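Local structure of acetyl-CoA acetyltransferase A (Ascaris suum, 6BJA) at residues A[172-176]-A[331-336]; A[260-264]-A[362-366]; A[298-303]-A[387-391]; A[314-320]-A[337-343]; A[368-373]-A[393-397]. The protein probably catalyses acyl transfer to or from coenzyme A in lipid metabolism, as an acetyl-CoA C-acetyltransferase of the thiolase family, and binds coenzyme A. All coordinates share one frame; numbering follows the deposited sequence.

Contact 1. Residues A[172-176]-A[331-336]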
# COMPACT_ATOMS: atom_id res chain seq x y z
N ASP A 172 6.78 -40.65 2.03
CA ASP A 172 5.90 -41.81 2.12
C ASP A 172 6.18 -42.85 1.04
O ASP A 172 5.97 -44.05 1.25
CB ASP A 172 4.43 -41.36 2.04
CG ASP A 172 3.94 -40.68 3.32
OD1 ASP A 172 4.60 -40.76 4.40
OD2 ASP A 172 2.86 -40.04 3.25
N TYR A 173 6.67 -42.41 -0.12
CA TYR A 173 7.01 -43.30 -1.23
C TYR A 173 8.50 -43.58 -1.33
O TYR A 173 8.92 -44.30 -2.24
CB TYR A 173 6.52 -42.70 -2.56
CG TYR A 173 5.06 -42.91 -2.83
CD1 TYR A 173 4.59 -44.05 -3.46
CD2 TYR A 173 4.13 -41.96 -2.43
CE1 TYR A 173 3.24 -44.24 -3.69
CE2 TYR A 173 2.78 -42.14 -2.65
CZ TYR A 173 2.33 -43.28 -3.29
OH TYR A 173 0.97 -43.44 -3.49
N ALA A 174 9.28 -43.00 -0.43
CA ALA A 174 10.74 -43.11 -0.42
C ALA A 174 11.34 -42.61 -1.72
O ALA A 174 12.36 -43.11 -2.21
CB ALA A 174 11.16 -44.56 -0.13
N PHE A 175 10.70 -41.59 -2.31
CA PHE A 175 11.26 -40.96 -3.49
C PHE A 175 12.49 -40.14 -3.13
O PHE A 175 12.69 -39.72 -1.99
CB PHE A 175 10.23 -40.07 -4.19
CG PHE A 175 9.12 -40.82 -4.87
CD1 PHE A 175 9.34 -41.97 -5.60
CD2 PHE A 175 7.82 -40.33 -4.81
CE1 PHE A 175 8.28 -42.64 -6.24
CE2 PHE A 175 6.78 -40.98 -5.45
CZ PHE A 175 6.99 -42.12 -6.16
N THR A 176 13.33 -39.93 -4.14
CA THR A 176 14.61 -39.26 -3.99
C THR A 176 14.71 -38.02 -4.86
O THR A 176 14.03 -37.89 -5.89
CB THR A 176 15.76 -40.20 -4.36
OG1 THR A 176 15.63 -40.59 -5.74
CG2 THR A 176 15.75 -41.44 -3.52
N LEU A 331 5.19 -38.94 -10.26
CA LEU A 331 5.81 -40.18 -9.77
C LEU A 331 4.88 -40.98 -8.86
O LEU A 331 4.78 -42.20 -8.96
CB LEU A 331 7.09 -39.86 -9.02
CG LEU A 331 8.25 -39.44 -9.93
CD1 LEU A 331 9.37 -38.86 -9.12
CD2 LEU A 331 8.76 -40.62 -10.78
N ALA A 332 4.20 -40.29 -7.95
CA ALA A 332 3.32 -40.97 -7.01
C ALA A 332 2.16 -41.63 -7.75
O ALA A 332 1.76 -42.75 -7.44
CB ALA A 332 2.81 -40.01 -5.95
N PHE A 333 1.61 -40.92 -8.73
CA PHE A 333 0.48 -41.41 -9.50
C PHE A 333 0.86 -42.68 -10.26
O PHE A 333 0.15 -43.68 -10.21
CB PHE A 333 0.03 -40.28 -10.45
CG PHE A 333 -1.19 -40.56 -11.27
CD1 PHE A 333 -2.47 -40.43 -10.70
CD2 PHE A 333 -1.09 -40.84 -12.63
CE1 PHE A 333 -3.61 -40.62 -11.49
CE2 PHE A 333 -2.23 -41.04 -13.41
CZ PHE A 333 -3.49 -40.93 -12.84
N ILE A 334 1.98 -42.60 -10.98
CA ILE A 334 2.49 -43.71 -11.78
C ILE A 334 2.78 -44.92 -10.89
O ILE A 334 2.43 -46.05 -11.24
CB ILE A 334 3.74 -43.26 -12.54
CG1 ILE A 334 3.36 -42.26 -13.63
CG2 ILE A 334 4.44 -44.45 -13.20
CD1 ILE A 334 4.53 -41.54 -14.21
N LYS A 335 3.40 -44.68 -9.74
CA LYS A 335 3.75 -45.78 -8.85
C LYS A 335 2.52 -46.43 -8.23
O LYS A 335 2.40 -47.66 -8.17
CB LYS A 335 4.69 -45.27 -7.74
CG LYS A 335 5.29 -46.39 -6.89
CD LYS A 335 6.20 -47.22 -7.78
CE LYS A 335 6.82 -48.42 -7.11
NZ LYS A 335 7.54 -49.17 -8.19
N GLU A 336 1.60 -45.61 -7.76
CA GLU A 336 0.42 -46.13 -7.08
C GLU A 336 -0.46 -46.95 -8.01
O GLU A 336 -0.99 -48.00 -7.62
CB GLU A 336 -0.37 -44.98 -6.47
CG GLU A 336 -1.51 -45.44 -5.63
CD GLU A 336 -1.08 -46.13 -4.35
OE1 GLU A 336 0.03 -45.86 -3.86
OE2 GLU A 336 -1.88 -46.93 -3.84
O HOH W 1 -0.69 -41.70 -5.18
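Y173 and F175 both set CG anti to the carbonyl carbon and beside the backbone N (chi1 -80° and -70°), which sends the two rings side by side toward the helix segment 331-336. The Y173 ring lies with one face over A332, its CE2 3.9 Å from A332 CB, and carries its hydroxyl on to the carboxylate of E336. Y173 OH donates to E336 OE1 at 2.6 Å, a short bond that meets the oxygen from above the carboxylate plane; ring and carboxylate stand 80° apart. The E336 chain bends at chi2, which turns its carboxylate toward the phenol. While Y173 OH gives its proton to E336, its oxygen accepts from a water at 2.9 Å, which also makes a weak bond to A332 O.

The residues between helices 162-172 and 177-197 form a tight link: A174, with positive phi, closes the first helix in a Schellman motif, and T176 is the N-cap of the second. In thiolases this part of the chain belongs to the loop domain, which here meets helix 327-337 of the C-terminal half.

F175 adds a second, wholly apolar set of side-chain contacts. L331 CB forms a CH-pi contact with one face of its ring, 4.0 Å from the centroid, while CB of Y173 packs on the opposite face toward the rim. F175 CZ comes to 3.6 Å from L331 O, and K335 CB approaches the ring at its edge. L331 also reaches Q179, L180 and Y183 of helix 177-197, and E336 lies against A300 and K304 of helix 298-310.

Contact 2. Residues A[260-264]-A[362-366]; sequences AAACV and ARIVV
V366 N donates to A362 O at 2.9 Å, and this single helical bond ties together two residues that both rest on the strand segment 260-264. No hydrogen bond crosses between the segments. The contact belongs to the layered alpha/beta thiolase fold: helix 357-371 is one of the buried helices of the central layer, and strand 257-267 runs in the sheet beneath it. The short axes approach to 7.2 Å and make an angle of 63°, a close approach made possible by small side chains.

A261 is the main strand residue here. Its methyl points at the helix and sits against the backbone of R363, with A261 CB 3.6 Å from R363 N, while A362 CB lies 3.9 Å from the same methyl and also packs over A261 O. The R363 side chain starts near the strand but bends at chi2 and chi3 and leaves it; NH1 bonds to T367 OG1 one turn on, and one guanidinium face is packed by CG2 of I364. This arginine lies about 7 Å, side chain to side chain, from H355, one of two predicted proton acceptors.

Elsewhere the helix is packed by its companion in the central layer, helix 97-110, where A362 and V365 touch I102 and A362 N bonds to S98 OG. Toward the other end of the strand segment, C263 turns its sulfur to the helix, SG being anti to the carbonyl carbon (chi1 -59°). It meets both valines at their methyls: SG is 4.3 Å from V365 CG1 and 4.2 Å from V366 CG2.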
# COMPACT_ATOMS: atom_id res chain seq x y z
N ALA A 260 -5.05 -20.01 -20.54
CA ALA A 260 -6.46 -20.40 -20.52
C ALA A 260 -6.71 -21.60 -21.43
O ALA A 260 -5.93 -21.90 -22.33
CB ALA A 260 -7.35 -19.23 -20.92
N ALA A 261 -7.80 -22.30 -21.15
CA ALA A 261 -8.18 -23.48 -21.93
C ALA A 261 -9.68 -23.66 -21.86
O ALA A 261 -10.28 -23.39 -20.83
CB ALA A 261 -7.47 -24.71 -21.40
N ALA A 262 -10.28 -24.14 -22.95
CA ALA A 262 -11.74 -24.22 -23.05
C ALA A 262 -12.21 -25.40 -23.87
O ALA A 262 -11.56 -25.77 -24.87
CB ALA A 262 -12.32 -22.92 -23.68
N CYS A 263 -13.35 -25.94 -23.49
CA CYS A 263 -14.05 -26.96 -24.28
C CYS A 263 -15.50 -26.59 -24.44
O CYS A 263 -16.14 -26.11 -23.50
CB CYS A 263 -14.01 -28.33 -23.62
SG CYS A 263 -12.41 -29.03 -23.29
N VAL A 264 -16.06 -26.84 -25.63
CA VAL A 264 -17.51 -26.79 -25.79
C VAL A 264 -18.05 -28.21 -25.62
O VAL A 264 -17.56 -29.14 -26.25
CB VAL A 264 -17.91 -26.22 -27.16
CG1 VAL A 264 -19.39 -26.39 -27.44
CG2 VAL A 264 -17.55 -24.77 -27.22
N ALA A 362 -8.77 -27.75 -17.24
CA ALA A 362 -9.19 -27.84 -18.63
C ALA A 362 -8.00 -28.04 -19.58
O ALA A 362 -8.11 -28.72 -20.60
CB ALA A 362 -9.95 -26.60 -19.01
N ARG A 363 -6.86 -27.46 -19.23
CA ARG A 363 -5.68 -27.54 -20.08
C ARG A 363 -5.26 -29.00 -20.25
O ARG A 363 -4.97 -29.44 -21.36
CB ARG A 363 -4.54 -26.69 -19.52
CG ARG A 363 -3.48 -26.23 -20.54
CD ARG A 363 -2.50 -27.33 -20.93
NE ARG A 363 -1.73 -27.80 -19.77
CZ ARG A 363 -1.07 -28.96 -19.74
NH1 ARG A 363 -1.13 -29.80 -20.76
NH2 ARG A 363 -0.38 -29.27 -18.66
N ILE A 364 -5.26 -29.79 -19.16
CA ILE A 364 -4.85 -31.18 -19.33
C ILE A 364 -5.90 -32.02 -20.06
O ILE A 364 -5.56 -32.97 -20.77
CB ILE A 364 -4.47 -31.87 -17.99
CG1 ILE A 364 -5.66 -32.03 -17.03
CG2 ILE A 364 -3.32 -31.10 -17.35
CD1 ILE A 364 -5.37 -32.98 -15.82
N VAL A 365 -7.17 -31.66 -19.96
CA VAL A 365 -8.19 -32.32 -20.77
C VAL A 365 -7.98 -32.02 -22.26
O VAL A 365 -8.09 -32.91 -23.11
CB VAL A 365 -9.61 -31.91 -20.35
CG1 VAL A 365 -10.65 -32.44 -21.31
CG2 VAL A 365 -9.90 -32.41 -18.93
N VAL A 366 -7.69 -30.75 -22.58
CA VAL A 366 -7.39 -30.38 -23.96
C VAL A 366 -6.20 -31.18 -24.49
O VAL A 366 -6.28 -31.76 -25.57
CB VAL A 366 -7.11 -28.85 -24.07
CG1 VAL A 366 -6.57 -28.51 -25.46
CG2 VAL A 366 -8.38 -28.07 -23.78

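Contact 3. Residues A[298-303]-A[387-391]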
# COMPACT_ATOMS: atom_id res chain seq x y z
N ALA A 298 -4.28 -37.85 -3.72
CA ALA A 298 -5.70 -37.89 -4.07
C ALA A 298 -6.00 -38.30 -5.53
O ALA A 298 -7.02 -38.95 -5.80
CB ALA A 298 -6.36 -36.53 -3.78
N PRO A 299 -5.13 -37.94 -6.49
CA PRO A 299 -5.51 -38.31 -7.86
C PRO A 299 -5.65 -39.81 -8.09
O PRO A 299 -6.60 -40.22 -8.75
CB PRO A 299 -4.39 -37.71 -8.71
CG PRO A 299 -3.97 -36.51 -7.95
CD PRO A 299 -4.01 -36.98 -6.48
N ALA A 300 -4.76 -40.63 -7.55
CA ALA A 300 -4.87 -42.05 -7.77
C ALA A 300 -6.14 -42.58 -7.11
O ALA A 300 -6.75 -43.52 -7.61
CB ALA A 300 -3.64 -42.80 -7.23
N LEU A 301 -6.55 -41.97 -6.00
CA LEU A 301 -7.78 -42.37 -5.33
C LEU A 301 -8.99 -42.07 -6.21
O LEU A 301 -9.89 -42.90 -6.35
CB LEU A 301 -7.91 -41.68 -3.97
CG LEU A 301 -8.95 -42.26 -3.03
CD1 LEU A 301 -8.62 -43.71 -2.67
CD2 LEU A 301 -8.99 -41.39 -1.77
N ALA A 302 -8.99 -40.91 -6.85
CA ALA A 302 -10.08 -40.56 -7.74
C ALA A 302 -10.13 -41.52 -8.92
O ALA A 302 -11.20 -41.93 -9.35
CB ALA A 302 -9.94 -39.13 -8.21
N VAL A 303 -8.96 -41.87 -9.45
CA VAL A 303 -8.89 -42.77 -10.60
C VAL A 303 -9.37 -44.18 -10.24
O VAL A 303 -10.06 -44.82 -11.02
CB VAL A 303 -7.47 -42.81 -11.17
CG1 VAL A 303 -7.29 -43.99 -12.15
CG2 VAL A 303 -7.15 -41.49 -11.83
N GLY A 387 -6.52 -30.96 -0.39
CA GLY A 387 -6.62 -32.40 -0.31
C GLY A 387 -7.57 -33.10 -1.25
O GLY A 387 -7.94 -34.24 -1.00
N GLU A 388 -7.97 -32.47 -2.35
CA GLU A 388 -8.94 -33.09 -3.23
C GLU A 388 -8.30 -33.40 -4.57
O GLU A 388 -7.19 -32.93 -4.87
CB GLU A 388 -10.17 -32.20 -3.42
CG GLU A 388 -11.06 -32.15 -2.19
CD GLU A 388 -12.45 -31.66 -2.52
OE1 GLU A 388 -13.13 -32.27 -3.40
OE2 GLU A 388 -12.83 -30.65 -1.88
N ALA A 389 -8.98 -34.25 -5.33
CA ALA A 389 -8.63 -34.47 -6.73
C ALA A 389 -9.86 -34.82 -7.54
O ALA A 389 -10.86 -35.34 -7.02
CB ALA A 389 -7.57 -35.57 -6.87
N SER A 390 -9.76 -34.51 -8.83
CA SER A 390 -10.80 -34.77 -9.82
C SER A 390 -10.20 -35.58 -10.95
O SER A 390 -9.02 -35.40 -11.27
CB SER A 390 -11.38 -33.46 -10.36
OG SER A 390 -11.80 -32.62 -9.31
N ALA A 391 -10.99 -36.49 -11.51
CA ALA A 391 -10.55 -37.27 -12.68
C ALA A 391 -11.70 -37.43 -13.65
O ALA A 391 -12.88 -37.47 -13.25
CB ALA A 391 -10.01 -38.62 -12.25
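Helix segment 298-303 runs over strand 388-391 at 43° between their N-to-C directions, the short axes closing to 6.9 Å and P299 CA lying 5.1 Å from A389 CA. This is an outer-layer helix packed on the sheet of the C-terminal half of the thiolase fold, on the side facing away from the central helices. Methyl side chains on both elements let them come this near. The A389 methyl presses on the first peptide of the helix, with A389 CB 3.4 Å from both A298 C and P299 N, and is held from one side by A298 CB at 3.5 Å, tighter than usual for two carbons. The proline ring adds CD and CG to the same methyl. The side chain of P299 also lies about 4 Å from that of C383, a predicted proton acceptor. One turn further on, A302 and V303 take up A391.

G387, with positive phi, and E388 form a G1 beta bulge at the turn from strand 377-384 into strand 388-396. E388 points away from the helix: its OE1 makes a salt bridge to K93 and bonds Q87 of the second subunit, and OE2 accepts from the backbone N of C88 there, so the start of this strand also takes part in a subunit interface. V303 puts CG2 anti to its carbonyl carbon, and that methyl and A302 CB both stop 4.1 Å from A391 CB.

Contact 4. Residues A[314-320]-A[337-343]; sequences EESIALW and LRLDPKR
This is a mixed apolar and main-chain contact at the border of the C-terminal half, where the loop leaving helix 327-337 folds back along the approach to strand 319-322, an edge strand of the sheet within this chain. W320 is the centre. L339 CD1 sits squarely over the face of its five-membered ring, 3.7 Å from the centroid and 8° off the normal, in a CH-pi contact, while CD2 of the same leucine reaches W320 CZ2 at 3.6 Å. I317 CG2 packs on the opposite face, so the indole is clamped between two aliphatic groups.

At the strand itself W320 N donates to R343 O at 2.9 Å, and the same oxygen takes a CA-H contact from L319. R343 then stretches out from CG to NE (chi2 -179°), laying its methylenes along A318 O, with CD 3.5 Å from that oxygen.

At the other end E314 crosses L337 and L339 at about right angles, its CG 3.6 Å from L337 O. Two waters bridge E315 OE2 to the carbonyls of L337 and R338. The loop is shaped by a Schellman motif at R338 and by an Asx turn in which D340 OD1 accepts from K342 N at 2.9 Å. Strand and loop are therefore held by one backbone hydrogen bond, the water bridges and the grip on the indole, with the methylenes of E314 and R343 packing on the loop and strand backbone.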
# COMPACT_ATOMS: atom_id res chain seq x y z
N GLU A 314 -6.68 -50.28 -15.27
CA GLU A 314 -5.64 -49.38 -15.74
C GLU A 314 -5.17 -49.69 -17.16
O GLU A 314 -4.85 -48.79 -17.94
CB GLU A 314 -4.44 -49.43 -14.79
CG GLU A 314 -4.66 -48.77 -13.45
CD GLU A 314 -5.51 -49.61 -12.49
OE1 GLU A 314 -5.84 -50.77 -12.81
OE2 GLU A 314 -5.84 -49.09 -11.40
N GLU A 315 -5.12 -50.98 -17.49
CA GLU A 315 -4.62 -51.40 -18.80
C GLU A 315 -5.53 -51.01 -19.96
O GLU A 315 -5.09 -50.97 -21.11
CB GLU A 315 -4.42 -52.92 -18.79
CG GLU A 315 -3.21 -53.38 -17.98
CD GLU A 315 -3.33 -53.14 -16.48
OE1 GLU A 315 -4.45 -53.24 -15.92
OE2 GLU A 315 -2.28 -52.87 -15.84
N SER A 316 -6.80 -50.73 -19.65
CA SER A 316 -7.80 -50.28 -20.63
C SER A 316 -7.48 -48.90 -21.20
O SER A 316 -8.04 -48.50 -22.21
CB SER A 316 -9.19 -50.20 -20.00
OG SER A 316 -9.54 -51.35 -19.24
N ILE A 317 -6.61 -48.17 -20.50
CA ILE A 317 -6.43 -46.74 -20.75
C ILE A 317 -5.18 -46.51 -21.59
O ILE A 317 -4.08 -46.92 -21.22
CB ILE A 317 -6.32 -45.96 -19.41
CG1 ILE A 317 -7.53 -46.26 -18.53
CG2 ILE A 317 -6.10 -44.47 -19.65
CD1 ILE A 317 -8.91 -45.95 -19.12
N ALA A 318 -5.35 -45.86 -22.73
CA ALA A 318 -4.24 -45.64 -23.64
C ALA A 318 -3.28 -44.56 -23.15
O ALA A 318 -2.06 -44.71 -23.26
CB ALA A 318 -4.77 -45.27 -25.02
N LEU A 319 -3.83 -43.45 -22.67
CA LEU A 319 -3.03 -42.30 -22.25
C LEU A 319 -3.57 -41.70 -20.98
O LEU A 319 -4.78 -41.70 -20.75
CB LEU A 319 -3.02 -41.21 -23.31
CG LEU A 319 -2.27 -41.50 -24.60
CD1 LEU A 319 -2.49 -40.30 -25.54
CD2 LEU A 319 -0.80 -41.75 -24.38
N TRP A 320 -2.65 -41.13 -20.21
CA TRP A 320 -2.94 -40.48 -18.95
C TRP A 320 -2.41 -39.07 -18.97
O TRP A 320 -1.32 -38.83 -19.48
CB TRP A 320 -2.30 -41.22 -17.77
CG TRP A 320 -2.70 -42.63 -17.66
CD1 TRP A 320 -2.16 -43.68 -18.34
CD2 TRP A 320 -3.71 -43.17 -16.80
NE1 TRP A 320 -2.79 -44.85 -17.97
CE2 TRP A 320 -3.75 -44.56 -17.04
CE3 TRP A 320 -4.60 -42.61 -15.89
CZ2 TRP A 320 -4.63 -45.40 -16.35
CZ3 TRP A 320 -5.47 -43.44 -15.22
CH2 TRP A 320 -5.50 -44.82 -15.47
N LEU A 337 -0.63 -46.49 -9.25
CA LEU A 337 -1.48 -47.16 -10.22
C LEU A 337 -0.73 -48.18 -11.08
O LEU A 337 -1.34 -48.82 -11.94
CB LEU A 337 -2.13 -46.13 -11.14
CG LEU A 337 -3.09 -45.23 -10.37
CD1 LEU A 337 -3.54 -44.09 -11.26
CD2 LEU A 337 -4.31 -45.99 -9.86
N ARG A 338 0.58 -48.30 -10.86
CA ARG A 338 1.46 -49.23 -11.59
C ARG A 338 1.34 -49.02 -13.10
O ARG A 338 1.20 -49.98 -13.87
CB ARG A 338 1.14 -50.67 -11.23
CG ARG A 338 1.25 -50.97 -9.74
CD ARG A 338 0.89 -52.41 -9.46
NE ARG A 338 -0.16 -52.53 -8.44
CZ ARG A 338 0.05 -52.87 -7.17
NH1 ARG A 338 1.27 -53.14 -6.71
NH2 ARG A 338 -0.99 -52.93 -6.34
N LEU A 339 1.42 -47.76 -13.51
CA LEU A 339 1.37 -47.41 -14.93
C LEU A 339 2.70 -47.51 -15.68
O LEU A 339 3.78 -47.38 -15.12
CB LEU A 339 0.82 -45.99 -15.07
CG LEU A 339 -0.51 -45.74 -14.38
CD1 LEU A 339 -0.94 -44.27 -14.58
CD2 LEU A 339 -1.60 -46.70 -14.83
N ASP A 340 2.59 -47.71 -16.98
CA ASP A 340 3.73 -47.54 -17.88
C ASP A 340 4.00 -46.04 -18.01
O ASP A 340 3.16 -45.30 -18.55
CB ASP A 340 3.42 -48.16 -19.23
CG ASP A 340 4.57 -48.05 -20.20
OD1 ASP A 340 5.56 -47.34 -19.93
OD2 ASP A 340 4.46 -48.65 -21.29
N PRO A 341 5.15 -45.58 -17.51
CA PRO A 341 5.45 -44.14 -17.58
C PRO A 341 5.40 -43.58 -19.00
O PRO A 341 5.19 -42.38 -19.19
CB PRO A 341 6.87 -44.03 -17.01
CG PRO A 341 7.12 -45.31 -16.29
CD PRO A 341 6.28 -46.35 -16.95
N LYS A 342 5.58 -44.43 -20.00
CA LYS A 342 5.62 -43.94 -21.35
C LYS A 342 4.22 -43.59 -21.86
O LYS A 342 4.10 -43.01 -22.94
CB LYS A 342 6.31 -44.96 -22.25
CG LYS A 342 7.80 -45.12 -21.95
CD LYS A 342 8.48 -45.97 -23.03
CE LYS A 342 9.86 -46.47 -22.63
NZ LYS A 342 10.77 -45.35 -22.24
N ARG A 343 3.17 -43.90 -21.07
CA ARG A 343 1.79 -43.55 -21.44
C ARG A 343 1.26 -42.39 -20.65
O ARG A 343 0.05 -42.13 -20.69
CB ARG A 343 0.84 -44.72 -21.21
CG ARG A 343 1.16 -45.92 -22.06
CD ARG A 343 0.17 -47.04 -21.80
NE ARG A 343 0.07 -47.93 -22.95
CZ ARG A 343 -0.95 -48.75 -23.16
NH1 ARG A 343 -1.96 -48.82 -22.30
NH2 ARG A 343 -0.95 -49.51 -24.25
O HOH W 2 -0.83 -50.40 -15.85
O HOH W 3 -2.29 -51.56 -12.90

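Contact 5. Residues A[368-373]-A[393-397]; sequences LVHALK and LIKKL
I394 CD1 is the hub, pushed into a pocket of three side chains at and just after the end of helix 357-371. The isoleucine sets CG1 between its backbone N and carbonyl carbon, the crowded position (chi1 63°), and with the chain extended at chi2 (164°) CD1 is directed at the helix. V369 CG2 presses on it at 3.4 Å, tighter than usual, L368 CD2 meets it tip to tip at 3.6 Å, and L372 CD1 comes in obliquely at 3.7 Å.

Outward along the strand, K396 CB packs on L372 CB and lies 3.3 Å from K373 O. Bends at chi2 and chi4 carry its amine to the end of the helix, where NZ donates to V369 O and to L372 O just past it, both at 2.9 Å and both tilted from the carbonyl planes. A water accepts from NZ and lies 2.8 Å from H370 ND1; the imidazole's NE2 bonds to A16 O. The lysine charge at this carbonyl-rich end is probably favourable.

The arrangement is that of a central-layer helix packed on the C-terminal sheet in the thiolase fold, near the end of the chain.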
# COMPACT_ATOMS: atom_id res chain seq x y z
N LEU A 368 -4.97 -34.02 -23.39
CA LEU A 368 -5.34 -35.43 -23.49
C LEU A 368 -6.16 -35.71 -24.75
O LEU A 368 -5.87 -36.67 -25.48
CB LEU A 368 -6.14 -35.85 -22.25
CG LEU A 368 -6.63 -37.30 -22.25
CD1 LEU A 368 -5.44 -38.26 -22.17
CD2 LEU A 368 -7.60 -37.54 -21.12
N VAL A 369 -7.19 -34.90 -24.99
CA VAL A 369 -8.08 -35.11 -26.11
C VAL A 369 -7.26 -35.17 -27.39
O VAL A 369 -7.45 -36.06 -28.23
CB VAL A 369 -9.16 -34.00 -26.18
CG1 VAL A 369 -9.83 -33.95 -27.57
CG2 VAL A 369 -10.19 -34.21 -25.09
N HIS A 370 -6.32 -34.26 -27.55
CA HIS A 370 -5.63 -34.16 -28.83
C HIS A 370 -4.44 -35.11 -28.97
O HIS A 370 -3.91 -35.28 -30.06
CB HIS A 370 -5.22 -32.72 -29.05
CG HIS A 370 -6.38 -31.86 -29.40
ND1 HIS A 370 -7.13 -32.07 -30.54
CD2 HIS A 370 -6.97 -30.83 -28.74
CE1 HIS A 370 -8.12 -31.19 -30.57
NE2 HIS A 370 -8.04 -30.43 -29.50
N ALA A 371 -4.04 -35.75 -27.88
CA ALA A 371 -3.00 -36.79 -27.94
C ALA A 371 -3.59 -38.18 -28.21
O ALA A 371 -2.96 -39.03 -28.84
CB ALA A 371 -2.20 -36.80 -26.64
N LEU A 372 -4.81 -38.41 -27.71
CA LEU A 372 -5.52 -39.65 -27.97
C LEU A 372 -5.77 -39.86 -29.45
O LEU A 372 -6.08 -38.91 -30.17
CB LEU A 372 -6.86 -39.67 -27.25
CG LEU A 372 -6.84 -39.84 -25.73
CD1 LEU A 372 -8.23 -39.56 -25.16
CD2 LEU A 372 -6.36 -41.24 -25.32
N LYS A 373 -5.66 -41.11 -29.89
CA LYS A 373 -6.11 -41.50 -31.23
C LYS A 373 -7.54 -42.03 -31.17
O LYS A 373 -8.03 -42.38 -30.10
CB LYS A 373 -5.16 -42.54 -31.82
CG LYS A 373 -3.73 -42.03 -31.96
CD LYS A 373 -2.74 -43.14 -32.28
CE LYS A 373 -1.32 -42.69 -31.93
NZ LYS A 373 -1.04 -41.33 -32.47
N LEU A 393 -12.83 -39.54 -17.41
CA LEU A 393 -12.60 -40.57 -18.41
C LEU A 393 -13.20 -40.15 -19.74
O LEU A 393 -14.39 -39.81 -19.81
CB LEU A 393 -13.22 -41.89 -17.94
CG LEU A 393 -13.20 -43.05 -18.94
CD1 LEU A 393 -11.78 -43.56 -19.13
CD2 LEU A 393 -14.13 -44.16 -18.43
N ILE A 394 -12.37 -40.15 -20.78
CA ILE A 394 -12.84 -39.77 -22.10
C ILE A 394 -12.49 -40.78 -23.17
O ILE A 394 -11.49 -41.50 -23.07
CB ILE A 394 -12.31 -38.40 -22.50
CG1 ILE A 394 -10.80 -38.37 -22.62
CG2 ILE A 394 -12.79 -37.32 -21.50
CD1 ILE A 394 -10.35 -37.14 -23.38
N LYS A 395 -13.34 -40.83 -24.19
CA LYS A 395 -13.13 -41.67 -25.36
C LYS A 395 -12.97 -40.76 -26.56
O LYS A 395 -13.82 -39.91 -26.80
CB LYS A 395 -14.30 -42.63 -25.60
CG LYS A 395 -14.09 -43.54 -26.82
CD LYS A 395 -15.25 -44.52 -27.04
CE LYS A 395 -16.55 -43.80 -27.38
NZ LYS A 395 -17.69 -44.73 -27.70
N LYS A 396 -11.87 -40.94 -27.28
CA LYS A 396 -11.64 -40.18 -28.50
C LYS A 396 -12.45 -40.81 -29.63
O LYS A 396 -12.49 -42.03 -29.76
CB LYS A 396 -10.15 -40.16 -28.82
CG LYS A 396 -9.72 -39.23 -29.93
CD LYS A 396 -9.85 -37.77 -29.51
CE LYS A 396 -9.41 -36.81 -30.61
NZ LYS A 396 -7.99 -36.92 -30.96
N LEU A 397 -13.11 -39.97 -30.43
CA LEU A 397 -13.96 -40.45 -31.51
C LEU A 397 -13.20 -40.41 -32.83
O LEU A 397 -12.07 -39.91 -32.88
CB LEU A 397 -15.24 -39.62 -31.57
CG LEU A 397 -16.01 -39.68 -30.23
CD1 LEU A 397 -17.21 -38.77 -30.25
CD2 LEU A 397 -16.42 -41.10 -29.89
OXT LEU A 397 -13.69 -40.87 -33.86
O HOH W 4 -7.42 -34.38 -32.09

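How the contacts relate
Contacts 3, 4 and 5 lie within the C-terminal half, whereas contacts 1 and 2 join it to the N-terminal part. Along the chain contact 4 falls within the span of contact 3, contact 5 follows contact 4, and contacts 1 and 3 cross. Helix 357-371 serves contacts 2 and 5, centres 12 Å apart, and ties strand 257-267 to strand 388-396, which also carries contact 3 on its other side. F333 of helix 327-337 touches V303, W320 and L339, making contacts 1, 3 and 4 one cluster; L319 leads from contact 4 to A371 and L372 of contact 5. Contacts 2, 3 and 5 trace alternating helix and sheet layers, as in other thiolases; contact 1 adds the outlying loop region.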